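Uncharacterized protein Atu1656/AGR_C_3050 (Agrobacterium tumefaciens, PDB 2OJH) is of unknown function but belongs to the TolB family and folds as a six-bladed beta-propeller, a fold often used to bind other proteins. Local coordinates at residues A46-P51 with N88-S93; T80-I85 with K104-K109; S110-L115 with R123-N128; G177-P182 with P222-S227. All coordinates share one frame; numbering follows the deposited sequence.

Interaction 1: residues A46-P51 with N88-S93; sequences APNWSP and NDHGIS
Asn48 and His90 couple the innermost strands of two successive beta-propeller blades, 45-49 and 91-92, close to the centre of the chain; the segments 46-51 and 88-93 run in nearly the same direction. The amide of Asn48 stands perpendicular to the imidazole of His90, with 90° between the planes, and both of its polar atoms bond this one residue. His90 ND1 donates to Asn48 OD1 at 2.7 Å, with the oxygen lying in the ring plane. Asn48 ND2 answers with a 3.1 Å bond to the backbone O of His90, approaching from above the plane of that carbonyl. With CG held between its own backbone N and carbonyl carbon (chi1 47°), His90 has its ND1 edge facing Asn48 OD1 while its carbonyl O meets ND2. Asn59 takes the other ring nitrogen, NE2, and Asn48 ND2 has a second acceptor in Pro277 O.

On one side of this polar pair, Ala46 CB packs against Asn88 CB at 3.8 Å. On the other, Ile92 points at the other segment: CD1 lies 3.9 Å from Asn48 CB and 3.8 Å from Ser50 CA. Its second branch, CG2, touches the proline ring that follows, 3.6 Å from Pro51 CD, and Pro51 CG sits 3.4 Å from Ser93 O.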
loop_
_atom_site.group_PDB
_atom_site.type_symbol
_atom_site.label_atom_id
_atom_site.label_comp_id
_atom_site.label_asym_id
_atom_site.label_seq_id
_atom_site.Cartn_x
_atom_site.Cartn_y
_atom_site.Cartn_z
ATOM N N ALA A 46 2.553 -2.337 -7.314
ATOM C CA ALA A 46 2.588 -1.910 -5.887
ATOM C C ALA A 46 3.962 -1.560 -5.294
ATOM O O ALA A 46 4.473 -2.224 -4.358
ATOM C CB ALA A 46 1.832 -2.957 -4.996
ATOM N N PRO A 47 4.586 -0.495 -5.829
ATOM C CA PRO A 47 5.933 -0.153 -5.356
ATOM C C PRO A 47 5.958 0.429 -3.921
ATOM O O PRO A 47 5.094 1.253 -3.563
ATOM C CB PRO A 47 6.391 0.901 -6.382
ATOM C CG PRO A 47 5.116 1.555 -6.846
ATOM C CD PRO A 47 4.103 0.426 -6.879
ATOM N N ASN A 48 6.928 -0.035 -3.127
ATOM C CA ASN A 48 7.424 0.682 -1.940
ATOM C C ASN A 48 8.710 1.415 -2.320
ATOM O O ASN A 48 9.381 1.056 -3.291
ATOM C CB ASN A 48 7.883 -0.294 -0.825
ATOM C CG ASN A 48 6.820 -1.271 -0.387
ATOM O OD1 ASN A 48 7.056 -2.473 -0.393
ATOM N ND2 ASN A 48 5.643 -0.777 -0.002
ATOM N N TRP A 49 9.080 2.417 -1.522
ATOM C CA TRP A 49 10.305 3.154 -1.752
ATOM C C TRP A 49 11.169 2.982 -0.537
ATOM O O TRP A 49 10.713 3.257 0.576
ATOM C CB TRP A 49 9.964 4.633 -1.941
ATOM C CG TRP A 49 11.014 5.469 -2.660
ATOM C CD1 TRP A 49 12.387 5.472 -2.463
ATOM C CD2 TRP A 49 10.749 6.466 -3.658
ATOM N NE1 TRP A 49 12.975 6.427 -3.280
ATOM C CE2 TRP A 49 11.989 7.048 -4.016
ATOM C CE3 TRP A 49 9.566 6.949 -4.259
ATOM C CZ2 TRP A 49 12.088 8.073 -4.985
ATOM C CZ3 TRP A 49 9.667 7.956 -5.220
ATOM C CH2 TRP A 49 10.920 8.510 -5.566
ATOM N N SER A 50 12.400 2.532 -0.739
ATOM C CA SER A 50 13.306 2.243 0.358
ATOM C C SER A 50 13.593 3.481 1.208
ATOM O O SER A 50 13.648 4.597 0.687
ATOM C CB SER A 50 14.596 1.630 -0.166
ATOM O OG SER A 50 15.482 2.589 -0.704
ATOM N N PRO A 51 13.740 3.295 2.536
ATOM C CA PRO A 51 13.965 4.443 3.411
ATOM C C PRO A 51 15.268 5.169 3.171
ATOM O O PRO A 51 15.369 6.326 3.550
ATOM C CB PRO A 51 13.935 3.837 4.826
ATOM C CG PRO A 51 13.326 2.544 4.689
ATOM C CD PRO A 51 13.614 2.049 3.305
ATOM N N ASN A 88 0.132 -8.059 -3.465
ATOM C CA ASN A 88 0.519 -6.638 -3.626
ATOM C C ASN A 88 0.681 -5.828 -2.345
ATOM O O ASN A 88 0.858 -4.614 -2.416
ATOM C CB ASN A 88 -0.525 -5.888 -4.433
ATOM C CG ASN A 88 -0.561 -6.306 -5.872
ATOM O OD1 ASN A 88 0.041 -7.329 -6.278
ATOM N ND2 ASN A 88 -1.264 -5.510 -6.677
ATOM N N ASP A 89 0.618 -6.499 -1.193
ATOM C CA ASP A 89 0.545 -5.829 0.111
ATOM C C ASP A 89 1.804 -6.164 0.866
ATOM O O ASP A 89 1.943 -7.270 1.388
ATOM C CB ASP A 89 -0.695 -6.308 0.878
ATOM C CG ASP A 89 -1.987 -6.118 0.115
ATOM O OD1 ASP A 89 -2.209 -5.059 -0.539
ATOM O OD2 ASP A 89 -2.850 -7.021 0.209
ATOM N N HIS A 90 2.738 -5.216 0.904
ATOM C CA HIS A 90 4.083 -5.479 1.418
ATOM C C HIS A 90 4.709 -4.145 1.772
ATOM O O HIS A 90 4.225 -3.110 1.375
ATOM C CB HIS A 90 4.957 -6.236 0.390
ATOM C CG HIS A 90 4.914 -5.666 -1.008
ATOM N ND1 HIS A 90 5.614 -4.533 -1.373
ATOM C CD2 HIS A 90 4.286 -6.095 -2.131
ATOM C CE1 HIS A 90 5.390 -4.270 -2.648
ATOM N NE2 HIS A 90 4.594 -5.208 -3.136
ATOM N N GLY A 91 5.812 -4.135 2.493
ATOM C CA GLY A 91 6.356 -2.845 2.870
ATOM C C GLY A 91 7.717 -3.027 3.471
ATOM O O GLY A 91 8.199 -4.161 3.570
ATOM N N ILE A 92 8.336 -1.905 3.818
ATOM C CA ILE A 92 9.731 -1.874 4.301
ATOM C C ILE A 92 9.722 -1.117 5.633
ATOM O O ILE A 92 8.976 -0.109 5.792
ATOM C CB ILE A 92 10.656 -1.172 3.278
ATOM C CG1 ILE A 92 10.531 -1.775 1.859
ATOM C CG2 ILE A 92 12.107 -1.226 3.718
ATOM C CD1 ILE A 92 11.364 -0.988 0.811
ATOM N N SER A 93 10.454 -1.622 6.612
ATOM C CA SER A 93 10.470 -1.033 7.943
ATOM C C SER A 93 11.206 0.297 7.879
ATOM O O SER A 93 12.066 0.485 7.017
ATOM C CB SER A 93 11.193 -1.962 8.928
ATOM O OG SER A 93 12.534 -2.078 8.522
#

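Interaction 2: residues T80-I85 with K104-K109; sequences TGFATI and KVEFGK
A type II' beta turn from Thr80 to Ala83, overlapped by an inverse gamma turn centred on Ala83, shapes the loop that brings Phe82 and Ile85 against Val105. Val105 belongs to the loop joining the antiparallel strands 98-103 and 111-116, so the contact packs two surface loops at the outer side of the propeller. Within the first loop, Thr80 OG1 donates to Ala83 O at 2.8 Å and braces the turn.

Val105 lies at the middle of the packing. Its CG1 is anti to the backbone N (chi1 164°), which leaves CG2 beside that N, anti to the carbonyl carbon, and it is CG2 that comes closest to the other loop. There CG2 meets Phe82 O at 3.2 Å, Thr84 OG1 at 3.7 Å and Ile85 CG1 at 3.8 Å. Glu106 lays its CG beside Phe82 CE1, 3.8 Å away, with the carboxylate turned 32° from the ring; its OE1 is hydrogen-bonded to Tyr113 OH. Ile85 CG2 presses on Lys104 CG at 3.5 Å, tighter than usual for two carbons.

One direct hydrogen bond crosses, from Lys104 N to Ile85 O at 3.1 Å. Asp103 adds an indirect tie, its two carboxylate oxygens accepting from Ile85 N and Val105 N. Apolar packing thus supplies the surface of contact, and a few main-chain N-H groups fix how the loops are set against each other.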
loop_
_atom_site.group_PDB
_atom_site.type_symbol
_atom_site.label_atom_id
_atom_site.label_comp_id
_atom_site.label_asym_id
_atom_site.label_seq_id
_atom_site.Cartn_x
_atom_site.Cartn_y
_atom_site.Cartn_z
ATOM N N THR A 80 12.714 -14.565 -0.745
ATOM C CA THR A 80 11.611 -14.594 0.222
ATOM C C THR A 80 11.425 -16.035 0.743
ATOM O O THR A 80 10.405 -16.368 1.330
ATOM C CB THR A 80 10.282 -14.080 -0.400
ATOM O OG1 THR A 80 10.073 -14.718 -1.666
ATOM C CG2 THR A 80 10.312 -12.558 -0.618
ATOM N N GLY A 81 12.430 -16.883 0.538
ATOM C CA GLY A 81 12.326 -18.312 0.863
ATOM C C GLY A 81 11.069 -18.956 0.296
ATOM O O GLY A 81 10.776 -18.801 -0.902
ATOM N N PHE A 82 10.311 -19.653 1.151
ATOM C CA PHE A 82 9.170 -20.451 0.694
ATOM C C PHE A 82 8.070 -19.544 0.168
ATOM O O PHE A 82 7.131 -20.010 -0.461
ATOM C CB PHE A 82 8.617 -21.364 1.805
ATOM C CG PHE A 82 8.058 -20.615 2.986
ATOM C CD1 PHE A 82 6.835 -19.965 2.891
ATOM C CD2 PHE A 82 8.755 -20.560 4.180
ATOM C CE1 PHE A 82 6.308 -19.256 3.957
ATOM C CE2 PHE A 82 8.234 -19.870 5.265
ATOM C CZ PHE A 82 7.005 -19.203 5.143
ATOM N N ALA A 83 8.181 -18.254 0.443
ATOM C CA ALA A 83 7.054 -17.330 0.182
ATOM C C ALA A 83 7.036 -16.870 -1.269
ATOM O O ALA A 83 7.478 -15.764 -1.588
ATOM C CB ALA A 83 7.127 -16.131 1.106
ATOM N N THR A 84 6.556 -17.730 -2.159
ATOM C CA THR A 84 6.667 -17.449 -3.588
ATOM C C THR A 84 5.302 -17.140 -4.189
ATOM O O THR A 84 5.136 -17.146 -5.420
ATOM C CB THR A 84 7.232 -18.634 -4.315
ATOM O OG1 THR A 84 6.427 -19.786 -4.012
ATOM C CG2 THR A 84 8.688 -18.898 -3.873
ATOM N N ILE A 85 4.315 -16.909 -3.329
ATOM C CA ILE A 85 3.027 -16.445 -3.795
ATOM C C ILE A 85 2.669 -15.214 -2.963
ATOM O O ILE A 85 1.655 -15.204 -2.237
ATOM C CB ILE A 85 1.897 -17.516 -3.736
ATOM C CG1 ILE A 85 2.318 -18.841 -4.379
ATOM C CG2 ILE A 85 0.661 -17.004 -4.490
ATOM C CD1 ILE A 85 1.350 -20.048 -4.058
ATOM N N LYS A 104 0.632 -16.641 0.372
ATOM C CA LYS A 104 -0.339 -17.713 0.538
ATOM C C LYS A 104 0.163 -19.143 0.325
ATOM O O LYS A 104 -0.642 -20.051 0.188
ATOM C CB LYS A 104 -1.612 -17.444 -0.276
ATOM C CG LYS A 104 -1.452 -17.464 -1.754
ATOM C CD LYS A 104 -2.715 -16.874 -2.451
ATOM C CE LYS A 104 -3.686 -17.975 -2.877
ATOM N NZ LYS A 104 -4.727 -17.446 -3.838
ATOM N N VAL A 105 1.474 -19.353 0.337
ATOM C CA VAL A 105 2.018 -20.721 0.218
ATOM C C VAL A 105 1.554 -21.626 1.359
ATOM O O VAL A 105 1.064 -22.735 1.125
ATOM C CB VAL A 105 3.577 -20.724 0.101
ATOM C CG1 VAL A 105 4.166 -22.104 0.375
ATOM C CG2 VAL A 105 3.993 -20.236 -1.262
ATOM N N GLU A 106 1.697 -21.150 2.591
ATOM C CA GLU A 106 1.496 -22.002 3.769
ATOM C C GLU A 106 0.068 -22.428 4.044
ATOM O O GLU A 106 -0.159 -23.572 4.435
ATOM C CB GLU A 106 2.095 -21.357 5.012
ATOM C CG GLU A 106 3.584 -21.584 5.116
ATOM C CD GLU A 106 4.133 -21.313 6.505
ATOM O OE1 GLU A 106 3.883 -20.225 7.064
ATOM O OE2 GLU A 106 4.860 -22.188 7.024
ATOM N N PHE A 107 -0.887 -21.529 3.819
ATOM C CA PHE A 107 -2.267 -21.759 4.231
ATOM C C PHE A 107 -3.299 -21.558 3.131
ATOM O O PHE A 107 -4.496 -21.730 3.376
ATOM C CB PHE A 107 -2.601 -20.881 5.441
ATOM C CG PHE A 107 -1.615 -21.029 6.578
ATOM C CD1 PHE A 107 -1.634 -22.162 7.388
ATOM C CD2 PHE A 107 -0.655 -20.052 6.815
ATOM C CE1 PHE A 107 -0.724 -22.313 8.414
ATOM C CE2 PHE A 107 0.264 -20.198 7.859
ATOM C CZ PHE A 107 0.216 -21.322 8.648
ATOM N N GLY A 108 -2.849 -21.224 1.923
ATOM C CA GLY A 108 -3.756 -21.103 0.775
ATOM C C GLY A 108 -4.509 -19.797 0.798
ATOM O O GLY A 108 -5.388 -19.557 -0.033
ATOM N N LYS A 109 -4.175 -18.948 1.761
ATOM C CA LYS A 109 -4.762 -17.614 1.867
ATOM C C LYS A 109 -3.773 -16.668 2.506
ATOM O O LYS A 109 -2.839 -17.109 3.163
ATOM C CB LYS A 109 -6.092 -17.606 2.607
ATOM C CG LYS A 109 -6.109 -18.195 3.972
ATOM C CD LYS A 109 -7.552 -18.563 4.301
ATOM C CE LYS A 109 -7.592 -19.625 5.364
ATOM N NZ LYS A 109 -8.986 -20.056 5.692
#

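Interaction 3: residues S110-L115 with R123-N128; sequences SAIYLL and RLMTKN
Tyr113 and Leu124 pair across the hairpin that closes a propeller blade, strand 111-116 being its third strand and the short 123-124 its outermost. They form an antiparallel non-hydrogen-bonded pair, and the contact between their side chains is CH-pi: Leu124 CG is anti to its backbone N (chi1 -179°), and from there the CD1 branch comes over one face of the phenol ring, 3.9 Å from the Tyr113 centroid and displaced toward the rim.

The other apolar contacts flank this pair. Ala111 CB rests on Leu124 CD1 at 3.7 Å. Leu114, on the opposite face of the sheet from Tyr113, crosses Met125, present as selenomethionine, at about a right angle, with Leu114 CG 3.8 Å from Met125 CG. Strand 142-149 of the next blade adjoins them, its Phe143 touching both Met125 and Ile112.

The hydrogen bonds are mostly main-chain. Leu114 and Arg123 make a reciprocal pair, Leu114 N to Arg123 O at 3.0 Å and Arg123 N to Leu114 O at 2.7 Å. Next, Met125 N donates to Ile112 O at 2.9 Å. Past the end of strand 123-124 a side chain takes over as acceptor: Ile112 N points almost straight (172°) at Thr126 OG1, 3.0 Å away.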
loop_
_atom_site.group_PDB
_atom_site.type_symbol
_atom_site.label_atom_id
_atom_site.label_comp_id
_atom_site.label_asym_id
_atom_site.label_seq_id
_atom_site.Cartn_x
_atom_site.Cartn_y
_atom_site.Cartn_z
ATOM N N SER A 110 -3.974 -15.370 2.287
ATOM C CA SER A 110 -2.951 -14.392 2.663
ATOM C C SER A 110 -2.599 -14.418 4.144
ATOM O O SER A 110 -3.491 -14.293 4.990
ATOM C CB SER A 110 -3.410 -12.986 2.291
ATOM O OG SER A 110 -2.364 -12.055 2.541
ATOM N N ALA A 111 -1.304 -14.565 4.432
ATOM C CA ALA A 111 -0.754 -14.486 5.781
ATOM C C ALA A 111 0.448 -13.547 5.760
ATOM O O ALA A 111 1.230 -13.528 4.790
ATOM C CB ALA A 111 -0.295 -15.890 6.257
ATOM N N ILE A 112 0.602 -12.774 6.834
ATOM C CA ILE A 112 1.613 -11.725 6.906
ATOM C C ILE A 112 2.903 -12.320 7.490
ATOM O O ILE A 112 2.863 -13.097 8.449
ATOM C CB ILE A 112 1.084 -10.502 7.720
ATOM C CG1 ILE A 112 -0.079 -9.822 6.961
ATOM C CG2 ILE A 112 2.176 -9.490 7.936
ATOM C CD1 ILE A 112 -0.773 -8.726 7.810
ATOM N N TYR A 113 4.040 -11.992 6.886
ATOM C CA TYR A 113 5.353 -12.422 7.421
ATOM C C TYR A 113 6.300 -11.224 7.433
ATOM O O TYR A 113 6.102 -10.270 6.679
ATOM C CB TYR A 113 5.980 -13.485 6.525
ATOM C CG TYR A 113 5.150 -14.740 6.347
ATOM C CD1 TYR A 113 4.081 -14.776 5.444
ATOM C CD2 TYR A 113 5.463 -15.894 7.057
ATOM C CE1 TYR A 113 3.315 -15.939 5.293
ATOM C CE2 TYR A 113 4.733 -17.061 6.903
ATOM C CZ TYR A 113 3.653 -17.068 6.022
ATOM O OH TYR A 113 2.934 -18.229 5.880
ATOM N N LEU A 114 7.344 -11.289 8.252
ATOM C CA LEU A 114 8.471 -10.353 8.180
ATOM C C LEU A 114 9.682 -11.161 7.769
ATOM O O LEU A 114 9.752 -12.343 8.071
ATOM C CB LEU A 114 8.789 -9.744 9.564
ATOM C CG LEU A 114 7.648 -9.000 10.278
ATOM C CD1 LEU A 114 8.202 -8.334 11.525
ATOM C CD2 LEU A 114 7.021 -7.999 9.364
ATOM N N LEU A 115 10.622 -10.530 7.071
ATOM C CA LEU A 115 11.890 -11.164 6.728
ATOM C C LEU A 115 12.996 -10.095 6.626
ATOM O O LEU A 115 12.697 -8.907 6.564
ATOM C CB LEU A 115 11.770 -11.973 5.426
ATOM C CG LEU A 115 11.606 -11.185 4.132
ATOM C CD1 LEU A 115 12.291 -11.913 2.972
ATOM C CD2 LEU A 115 10.119 -10.973 3.904
ATOM N N ARG A 123 9.138 -14.913 8.735
ATOM C CA ARG A 123 8.640 -15.194 10.069
ATOM C C ARG A 123 7.145 -14.871 10.125
ATOM O O ARG A 123 6.776 -13.736 9.930
ATOM C CB ARG A 123 9.411 -14.336 11.080
ATOM C CG ARG A 123 10.898 -14.695 11.258
ATOM C CD ARG A 123 11.752 -13.485 11.742
ATOM N NE ARG A 123 10.972 -12.557 12.578
ATOM C CZ ARG A 123 11.109 -11.228 12.597
ATOM N NH1 ARG A 123 11.994 -10.613 11.822
ATOM N NH2 ARG A 123 10.336 -10.501 13.394
ATOM N N LEU A 124 6.296 -15.872 10.396
ATOM C CA LEU A 124 4.818 -15.671 10.412
ATOM C C LEU A 124 4.389 -14.734 11.532
ATOM O O LEU A 124 4.769 -14.942 12.711
ATOM C CB LEU A 124 4.040 -17.020 10.547
ATOM C CG LEU A 124 2.506 -16.945 10.545
ATOM C CD1 LEU A 124 1.934 -16.440 9.208
ATOM C CD2 LEU A 124 1.918 -18.301 10.923
HETATM N N MSE A 125 3.588 -13.735 11.165
HETATM C CA MSE A 125 3.066 -12.782 12.119
HETATM C C MSE A 125 1.618 -13.076 12.477
HETATM O O MSE A 125 1.239 -12.985 13.644
HETATM C CB MSE A 125 3.139 -11.349 11.578
HETATM C CG MSE A 125 4.486 -10.720 11.418
HETATM SE SE MSE A 125 5.561 -10.794 13.051
HETATM C CE MSE A 125 6.836 -12.165 12.661
ATOM N N THR A 126 0.793 -13.399 11.482
ATOM C CA THR A 126 -0.631 -13.526 11.725
ATOM C C THR A 126 -1.164 -14.959 11.694
ATOM O O THR A 126 -1.078 -15.647 10.670
ATOM C CB THR A 126 -1.404 -12.753 10.692
ATOM O OG1 THR A 126 -1.000 -13.188 9.386
ATOM C CG2 THR A 126 -1.134 -11.275 10.847
ATOM N N LYS A 127 -1.735 -15.390 12.819
ATOM C CA LYS A 127 -2.327 -16.709 12.918
ATOM C C LYS A 127 -3.774 -16.724 12.456
ATOM O O LYS A 127 -4.318 -17.793 12.240
ATOM C CB LYS A 127 -2.214 -17.236 14.349
ATOM C CG LYS A 127 -0.763 -17.524 14.757
ATOM C CD LYS A 127 -0.670 -17.815 16.223
ATOM C CE LYS A 127 0.791 -17.897 16.655
ATOM N NZ LYS A 127 0.811 -18.190 18.097
ATOM N N ASN A 128 -4.381 -15.545 12.317
ATOM C CA ASN A 128 -5.792 -15.404 11.923
ATOM C C ASN A 128 -5.852 -14.850 10.515
ATOM O O ASN A 128 -5.277 -13.783 10.246
ATOM C CB ASN A 128 -6.516 -14.480 12.894
ATOM C CG ASN A 128 -6.505 -15.009 14.345
ATOM O OD1 ASN A 128 -6.651 -16.206 14.587
ATOM N ND2 ASN A 128 -6.332 -14.104 15.302
#

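Interaction 4: residues G177-P182 with P222-S227; sequences GPDYSP and PHPSPS
Asp179 reaches from one inner propeller strand to His223 on the next, between strands 177-180 and 222-224, which run almost exactly parallel. Its chi1 of -168° sets CG anti to the backbone N. The carboxylate then meets the imidazole at its edge, the planes 71° apart, and His223 ND1 donates to Asp179 OD2 at 2.8 Å. The oxygen lies in the ring plane and is approached on its anti side, somewhat out of the carboxylate plane. His223 CG is anti to its own carbonyl carbon (chi1 -52°), and the far nitrogen, NE2, bonds Met274 O.

Two waters widen the link. One donates to Asp179 OD2 at 2.7 Å and to Pro224 O at 2.9 Å. The other bridges two backbone carbonyls, 2.8 Å from Gly177 O and 2.7 Å from Pro222 O.

Proline rings pack alongside. Pro224 lies beside Asp179 and brings its CG within 3.4 Å of Tyr180 O, while Pro182 CG nestles at 3.3 Å against Ser225 O. Ser225 itself forms an ST turn, its OG accepting from Ser227 N.

Pro222 and Pro224 have no N-H to offer the neighbouring strand, and no backbone hydrogen bond joins these segments directly. One carboxylate oxygen gripped by two donors, together with bridging water, links the strands here in place of direct backbone pairing.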
loop_
_atom_site.group_PDB
_atom_site.type_symbol
_atom_site.label_atom_id
_atom_site.label_comp_id
_atom_site.label_asym_id
_atom_site.label_seq_id
_atom_site.Cartn_x
_atom_site.Cartn_y
_atom_site.Cartn_z
ATOM N N GLY A 177 -7.088 -1.296 3.420
ATOM C CA GLY A 177 -5.971 -0.394 3.103
ATOM C C GLY A 177 -5.522 0.614 4.150
ATOM O O GLY A 177 -5.480 1.821 3.853
ATOM N N PRO A 178 -5.140 0.134 5.358
ATOM C CA PRO A 178 -4.656 1.023 6.418
ATOM C C PRO A 178 -3.210 1.466 6.258
ATOM O O PRO A 178 -2.332 0.641 5.927
ATOM C CB PRO A 178 -4.797 0.172 7.688
ATOM C CG PRO A 178 -4.728 -1.234 7.220
ATOM C CD PRO A 178 -5.197 -1.278 5.804
ATOM N N ASP A 179 -2.929 2.727 6.564
ATOM C CA ASP A 179 -1.529 3.203 6.517
ATOM C C ASP A 179 -1.414 4.334 7.551
ATOM O O ASP A 179 -2.342 5.105 7.723
ATOM C CB ASP A 179 -1.231 3.684 5.086
ATOM C CG ASP A 179 0.246 3.925 4.812
ATOM O OD1 ASP A 179 1.077 3.695 5.705
ATOM O OD2 ASP A 179 0.570 4.327 3.663
ATOM N N TYR A 180 -0.302 4.402 8.271
ATOM C CA TYR A 180 -0.154 5.387 9.339
ATOM C C TYR A 180 0.116 6.811 8.863
ATOM O O TYR A 180 0.796 7.022 7.855
ATOM C CB TYR A 180 1.025 5.017 10.224
ATOM C CG TYR A 180 0.856 3.763 11.036
ATOM C CD1 TYR A 180 1.070 2.505 10.466
ATOM C CD2 TYR A 180 0.487 3.829 12.375
ATOM C CE1 TYR A 180 0.944 1.338 11.241
ATOM C CE2 TYR A 180 0.348 2.683 13.135
ATOM C CZ TYR A 180 0.581 1.439 12.565
ATOM O OH TYR A 180 0.454 0.306 13.357
ATOM N N SER A 181 -0.368 7.794 9.619
ATOM C CA SER A 181 0.153 9.152 9.494
ATOM C C SER A 181 1.572 9.164 10.096
ATOM O O SER A 181 1.851 8.364 11.005
ATOM C CB SER A 181 -0.752 10.153 10.215
ATOM O OG SER A 181 -0.837 9.869 11.603
ATOM N N PRO A 182 2.469 10.050 9.609
ATOM C CA PRO A 182 3.858 10.054 10.117
ATOM C C PRO A 182 4.005 10.477 11.590
ATOM O O PRO A 182 5.019 10.166 12.211
ATOM C CB PRO A 182 4.579 11.054 9.206
ATOM C CG PRO A 182 3.519 11.895 8.610
ATOM C CD PRO A 182 2.266 11.070 8.560
ATOM N N PRO A 222 -5.211 4.882 0.508
ATOM C CA PRO A 222 -4.598 6.100 1.098
ATOM C C PRO A 222 -3.175 5.895 1.630
ATOM O O PRO A 222 -2.899 4.924 2.385
ATOM C CB PRO A 222 -5.600 6.487 2.210
ATOM C CG PRO A 222 -6.248 5.163 2.612
ATOM C CD PRO A 222 -6.382 4.422 1.291
ATOM N N HIS A 223 -2.249 6.762 1.178
ATOM C CA HIS A 223 -0.921 6.827 1.740
ATOM C C HIS A 223 -0.582 8.251 2.182
ATOM O O HIS A 223 -0.370 9.121 1.351
ATOM C CB HIS A 223 0.106 6.257 0.742
ATOM C CG HIS A 223 -0.255 4.892 0.239
ATOM N ND1 HIS A 223 -0.307 3.793 1.065
ATOM C CD2 HIS A 223 -0.623 4.457 -0.992
ATOM C CE1 HIS A 223 -0.646 2.729 0.359
ATOM N NE2 HIS A 223 -0.831 3.100 -0.895
ATOM N N PRO A 224 -0.587 8.492 3.500
ATOM C CA PRO A 224 -0.040 9.723 4.052
ATOM C C PRO A 224 1.467 9.898 3.749
ATOM O O PRO A 224 2.266 8.962 3.923
ATOM C CB PRO A 224 -0.284 9.585 5.551
ATOM C CG PRO A 224 -1.360 8.578 5.702
ATOM C CD PRO A 224 -1.182 7.628 4.538
ATOM N N SER A 225 1.821 11.089 3.285
ATOM C CA SER A 225 3.219 11.431 2.998
ATOM C C SER A 225 4.030 11.472 4.298
ATOM O O SER A 225 3.530 11.960 5.321
ATOM C CB SER A 225 3.268 12.803 2.315
ATOM O OG SER A 225 4.588 13.315 2.240
ATOM N N PRO A 226 5.283 10.980 4.274
ATOM C CA PRO A 226 6.124 11.131 5.477
ATOM C C PRO A 226 6.345 12.584 5.926
ATOM O O PRO A 226 6.785 12.828 7.070
ATOM C CB PRO A 226 7.452 10.493 5.083
ATOM C CG PRO A 226 7.375 10.184 3.650
ATOM C CD PRO A 226 5.975 10.263 3.185
ATOM N N SER A 227 6.030 13.542 5.060
ATOM C CA SER A 227 6.253 14.933 5.384
ATOM C C SER A 227 5.067 15.537 6.128
ATOM O O SER A 227 5.129 16.682 6.601
ATOM C CB SER A 227 6.613 15.714 4.128
ATOM O OG SER A 227 7.870 15.275 3.637
HETATM O O HOH W 1 -3.220 2.197 2.271
HETATM O O HOH W 2 2.510 6.146 3.226
#

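Overall arrangement
Interactions 1 and 4 are both buried near the propeller axis, about 12 Å apart between centres, and each joins the inner strands of successive blades. They share a chemistry: a histidine ND1 donating to a side-chain oxygen, with a proline packing farther along the same segments; interaction 4 adds bridging water. Interaction 3 is also buried but lies farther from the centre and works within one blade, where backbone pairing dominates; it reaches the same sheet as interaction 1, at the opposite edge strand. Interaction 2 is the surface contact, two loops held largely by apolar packing. It touches interaction 3 directly, Phe82 and Glu106 meeting Tyr113, whereas interaction 4 lies across the chain's centre, about 27 Å away between centres.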